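Helix-turn-helix transcriptional regulator (Pseudomonas aeruginosa, PDB 5XHX) probably binds DNA as a LuxR-family quorum-sensing transcription regulator, VqsR, of which this chain is the N-terminal ligand-binding domain. Local coordinates at residues L19-W29 with L169-E177. Residues are numbered along the deposited sequence; the frame is centred on the assembly and turned at random.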
loop_
_atom_site.group_PDB
_atom_site.type_symbol
_atom_site.label_atom_id
_atom_site.label_comp_id
_atom_site.label_asym_id
_atom_site.label_seq_id
_atom_site.Cartn_x
_atom_site.Cartn_y
_atom_site.Cartn_z
ATOM N N LEU A 19 -0.908 -4.703 6.795
ATOM C CA LEU A 19 -1.924 -4.636 5.752
ATOM C C LEU A 19 -1.280 -4.554 4.376
ATOM O O LEU A 19 -1.653 -5.291 3.449
ATOM C CB LEU A 19 -2.819 -3.428 6.015
ATOM C CG LEU A 19 -3.899 -3.092 5.002
ATOM C CD1 LEU A 19 -4.858 -4.273 4.872
ATOM C CD2 LEU A 19 -4.622 -1.836 5.475
ATOM N N LEU A 20 -0.278 -3.676 4.235
ATOM C CA LEU A 20 0.438 -3.546 2.971
ATOM C C LEU A 20 1.189 -4.819 2.613
ATOM O O LEU A 20 1.319 -5.146 1.429
ATOM C CB LEU A 20 1.411 -2.359 3.043
ATOM C CG LEU A 20 0.711 -1.013 3.211
ATOM C CD1 LEU A 20 1.697 0.153 3.280
ATOM C CD2 LEU A 20 -0.299 -0.829 2.068
ATOM N N GLU A 21 1.686 -5.536 3.600
ATOM C CA GLU A 21 2.401 -6.760 3.361
ATOM C C GLU A 21 1.487 -7.872 2.821
ATOM O O GLU A 21 1.901 -8.719 2.082
ATOM C CB GLU A 21 3.096 -7.178 4.651
ATOM C CG GLU A 21 4.015 -8.330 4.557
ATOM C CD GLU A 21 5.224 -8.061 3.694
ATOM O OE1 GLU A 21 5.580 -8.941 2.902
ATOM O OE2 GLU A 21 5.802 -6.980 3.794
ATOM N N ALA A 22 0.222 -7.815 3.198
ATOM C CA ALA A 22 -0.791 -8.786 2.798
ATOM C C ALA A 22 -1.343 -8.532 1.405
ATOM O O ALA A 22 -2.156 -9.330 0.928
ATOM C CB ALA A 22 -1.942 -8.781 3.809
ATOM N N LEU A 23 -0.905 -7.458 0.743
ATOM C CA LEU A 23 -1.533 -7.024 -0.496
ATOM C C LEU A 23 -1.485 -8.101 -1.575
ATOM O O LEU A 23 -2.362 -8.143 -2.441
ATOM C CB LEU A 23 -0.878 -5.730 -0.981
ATOM C CG LEU A 23 -1.462 -4.984 -2.193
ATOM C CD1 LEU A 23 -2.953 -4.658 -2.027
ATOM C CD2 LEU A 23 -0.679 -3.686 -2.450
ATOM N N ASP A 24 -0.491 -8.988 -1.536
ATOM C CA ASP A 24 -0.370 -10.055 -2.523
ATOM C C ASP A 24 -0.636 -11.426 -1.922
ATOM O O ASP A 24 -0.192 -12.435 -2.467
ATOM C CB ASP A 24 1.012 -10.027 -3.180
ATOM C CG ASP A 24 2.142 -10.348 -2.203
ATOM O OD1 ASP A 24 1.888 -10.488 -0.984
ATOM O OD2 ASP A 24 3.299 -10.452 -2.666
ATOM N N ARG A 25 -1.337 -11.482 -0.802
ATOM C CA ARG A 25 -1.574 -12.715 -0.082
ATOM C C ARG A 25 -3.064 -13.036 -0.081
ATOM O O ARG A 25 -3.904 -12.139 -0.241
ATOM C CB ARG A 25 -1.044 -12.603 1.357
ATOM C CG ARG A 25 0.447 -12.219 1.440
ATOM C CD ARG A 25 1.347 -13.289 0.769
ATOM N NE ARG A 25 1.151 -14.623 1.348
ATOM C CZ ARG A 25 1.653 -15.012 2.521
ATOM N NH1 ARG A 25 2.376 -14.171 3.245
ATOM N NH2 ARG A 25 1.430 -16.238 2.980
ATOM N N PRO A 26 -3.427 -14.317 0.076
ATOM C CA PRO A 26 -4.853 -14.694 0.013
ATOM C C PRO A 26 -5.713 -14.023 1.064
ATOM O O PRO A 26 -6.899 -13.769 0.815
ATOM C CB PRO A 26 -4.822 -16.217 0.223
ATOM C CG PRO A 26 -3.449 -16.637 -0.175
ATOM C CD PRO A 26 -2.543 -15.495 0.184
ATOM N N PHE A 27 -5.155 -13.735 2.235
ATOM C CA PHE A 27 -5.898 -13.198 3.366
ATOM C C PHE A 27 -5.954 -11.672 3.379
ATOM O O PHE A 27 -6.251 -11.090 4.427
ATOM C CB PHE A 27 -5.282 -13.698 4.676
ATOM C CG PHE A 27 -3.772 -13.656 4.689
ATOM C CD1 PHE A 27 -3.100 -12.549 5.176
ATOM C CD2 PHE A 27 -3.029 -14.719 4.190
ATOM C CE1 PHE A 27 -1.708 -12.504 5.185
ATOM C CE2 PHE A 27 -1.643 -14.686 4.190
ATOM C CZ PHE A 27 -0.981 -13.574 4.694
ATOM N N PHE A 28 -5.671 -11.013 2.253
ATOM C CA PHE A 28 -5.646 -9.549 2.240
ATOM C C PHE A 28 -6.977 -8.952 2.694
ATOM O O PHE A 28 -7.003 -8.051 3.534
ATOM C CB PHE A 28 -5.294 -9.026 0.849
ATOM C CG PHE A 28 -5.597 -7.556 0.674
ATOM C CD1 PHE A 28 -4.735 -6.586 1.195
ATOM C CD2 PHE A 28 -6.756 -7.139 0.014
ATOM C CE1 PHE A 28 -5.018 -5.234 1.055
ATOM C CE2 PHE A 28 -7.045 -5.778 -0.129
ATOM C CZ PHE A 28 -6.170 -4.827 0.389
ATOM N N TRP A 29 -8.098 -9.418 2.125
ATOM C CA TRP A 29 -9.383 -8.803 2.459
ATOM C C TRP A 29 -9.731 -9.003 3.926
ATOM O O TRP A 29 -10.313 -8.114 4.559
ATOM C CB TRP A 29 -10.498 -9.357 1.561
ATOM C CG TRP A 29 -10.310 -8.953 0.144
ATOM C CD1 TRP A 29 -9.902 -9.743 -0.876
ATOM C CD2 TRP A 29 -10.469 -7.633 -0.404
ATOM N NE1 TRP A 29 -9.830 -9.018 -2.036
ATOM C CE2 TRP A 29 -10.178 -7.719 -1.772
ATOM C CE3 TRP A 29 -10.872 -6.401 0.126
ATOM C CZ2 TRP A 29 -10.240 -6.611 -2.625
ATOM C CZ3 TRP A 29 -10.943 -5.303 -0.720
ATOM C CH2 TRP A 29 -10.623 -5.413 -2.076
ATOM N N LEU A 169 -5.773 1.276 -1.876
ATOM C CA LEU A 169 -5.357 -0.097 -1.622
ATOM C C LEU A 169 -6.208 -1.089 -2.407
ATOM O O LEU A 169 -5.687 -2.035 -3.006
ATOM C CB LEU A 169 -5.487 -0.394 -0.126
ATOM C CG LEU A 169 -4.331 -0.715 0.800
ATOM C CD1 LEU A 169 -4.928 -1.367 2.043
ATOM C CD2 LEU A 169 -3.332 -1.629 0.120
ATOM N N MET A 170 -7.536 -0.930 -2.341
ATOM C CA MET A 170 -8.434 -1.847 -3.047
ATOM C C MET A 170 -8.090 -1.908 -4.526
ATOM O O MET A 170 -7.979 -2.992 -5.105
ATOM C CB MET A 170 -9.894 -1.420 -2.848
ATOM C CG MET A 170 -10.371 -1.566 -1.406
ATOM S SD MET A 170 -12.007 -0.871 -1.139
ATOM C CE MET A 170 -12.903 -1.826 -2.407
ATOM N N LYS A 171 -7.904 -0.742 -5.147
ATOM C CA LYS A 171 -7.572 -0.694 -6.568
ATOM C C LYS A 171 -6.266 -1.433 -6.847
ATOM O O LYS A 171 -6.170 -2.202 -7.812
ATOM C CB LYS A 171 -7.488 0.770 -7.025
ATOM C CG LYS A 171 -7.195 0.974 -8.513
ATOM C CD LYS A 171 -8.172 0.208 -9.403
ATOM C CE LYS A 171 -8.236 0.790 -10.815
ATOM N NZ LYS A 171 -9.166 1.968 -10.894
ATOM N N LYS A 172 -5.262 -1.257 -5.981
ATOM C CA LYS A 172 -3.989 -1.934 -6.200
ATOM C C LYS A 172 -4.110 -3.435 -5.975
ATOM O O LYS A 172 -3.432 -4.219 -6.649
ATOM C CB LYS A 172 -2.908 -1.328 -5.296
ATOM C CG LYS A 172 -2.509 0.088 -5.708
ATOM C CD LYS A 172 -2.025 0.099 -7.156
ATOM C CE LYS A 172 -1.648 1.496 -7.621
ATOM N NZ LYS A 172 -2.804 2.269 -8.157
ATOM N N ARG A 173 -5.000 -3.860 -5.077
ATOM C CA ARG A 173 -5.159 -5.295 -4.848
ATOM C C ARG A 173 -5.580 -6.047 -6.113
ATOM O O ARG A 173 -5.270 -7.236 -6.235
ATOM C CB ARG A 173 -6.147 -5.525 -3.696
ATOM C CG ARG A 173 -6.663 -6.952 -3.533
ATOM C CD ARG A 173 -5.569 -7.981 -3.231
ATOM N NE ARG A 173 -6.143 -9.315 -3.056
ATOM C CZ ARG A 173 -5.507 -10.358 -2.520
ATOM N NH1 ARG A 173 -4.255 -10.240 -2.101
ATOM N NH2 ARG A 173 -6.131 -11.527 -2.394
ATOM N N ILE A 174 -6.216 -5.376 -7.080
ATOM C CA ILE A 174 -6.672 -6.048 -8.304
ATOM C C ILE A 174 -5.524 -6.734 -9.039
ATOM O O ILE A 174 -5.709 -7.800 -9.644
ATOM C CB ILE A 174 -7.383 -5.047 -9.235
ATOM C CG1 ILE A 174 -8.738 -4.668 -8.664
ATOM C CG2 ILE A 174 -7.549 -5.632 -10.640
ATOM C CD1 ILE A 174 -9.516 -5.850 -8.181
ATOM N N HIS A 175 -4.341 -6.150 -9.002
ATOM C CA HIS A 175 -3.177 -6.738 -9.617
ATOM C C HIS A 175 -2.807 -8.079 -9.079
ATOM O O HIS A 175 -2.179 -8.837 -9.753
ATOM C CB HIS A 175 -1.998 -5.809 -9.500
ATOM C CG HIS A 175 -2.211 -4.532 -10.211
ATOM N ND1 HIS A 175 -2.138 -4.433 -11.575
ATOM C CD2 HIS A 175 -2.553 -3.314 -9.761
ATOM C CE1 HIS A 175 -2.410 -3.201 -11.935
ATOM N NE2 HIS A 175 -2.677 -2.502 -10.853
ATOM N N PHE A 176 -3.205 -8.368 -7.868
ATOM C CA PHE A 176 -2.889 -9.634 -7.287
ATOM C C PHE A 176 -4.085 -10.544 -7.211
ATOM O O PHE A 176 -4.034 -11.538 -6.553
ATOM C CB PHE A 176 -2.272 -9.441 -5.924
ATOM C CG PHE A 176 -1.116 -8.501 -5.919
ATOM C CD1 PHE A 176 0.120 -8.918 -6.326
ATOM C CD2 PHE A 176 -1.267 -7.211 -5.536
ATOM C CE1 PHE A 176 1.152 -8.080 -6.345
ATOM C CE2 PHE A 176 -0.220 -6.365 -5.548
ATOM C CZ PHE A 176 0.995 -6.798 -5.956
ATOM N N GLU A 177 -5.162 -10.197 -7.894
ATOM C CA GLU A 177 -6.299 -11.094 -8.001
ATOM C C GLU A 177 -6.271 -11.831 -9.326
ATOM O O GLU A 177 -6.197 -11.269 -10.392
ATOM C CB GLU A 177 -7.641 -10.396 -7.786
ATOM C CG GLU A 177 -7.762 -9.672 -6.505
ATOM C CD GLU A 177 -8.445 -10.451 -5.442
ATOM O OE1 GLU A 177 -8.806 -11.576 -5.687
ATOM O OE2 GLU A 177 -8.601 -9.930 -4.360
#
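In the VqsR ligand-binding domain, the link between helices 11-21 and 28-36 packs on helix 153-173, whose Arg173 reaches into the turn. With CG anti to the backbone N (chi1 167°) and a bend at chi2, Arg173 runs past Phe28 in the opposite direction: its CG and CD lie along the ring at CD2, and Phe28 CB covers one guanidinium face. Arg173 NH1 donates hydrogen bonds to two backbone carbonyls, Leu23 O (2.8 Å) and Arg25 O (2.7 Å), each met from above its carbonyl plane. Arg25 O also takes the N-H of Phe28, from the opposite face, within the type I turn Arg25–Phe28. In the guanidinium plane Arg173 NE makes a salt bridge to Glu177 OE2, meeting that oxygen from above the carboxylate plane. Trp29 NE1 also donates to Glu177 OE2, at 2.8 Å and nearly along the C-O axis, so the carboxylate ties the arginine to the start of helix 28-36 and probably helps offset the charge of the buried arginine. The six-membered end of the indole meets Met170 CG edge-on, and Trp29 continues onto Trp45 and Leu143 of the sheet.

One turn earlier, Leu169 spreads its methyls: CD1 presses on Leu19 CD2, a tight 3.5 Å, while CD2 touches Leu20 and Leu23. Toward the dimer partner, Asp24 CB makes a CH-pi contact over the Phe176 face, 3.8 Å from the ring centroid, and the ring stands edge-to-face with His175 of the second subunit. Lys172 NZ hydrogen-bonds to Glu21 O of that subunit. Thus an arginine of the long C-terminal helix holds the link between the first two helices, in the alpha-beta-alpha sandwich of LuxR-type ligand-binding domains.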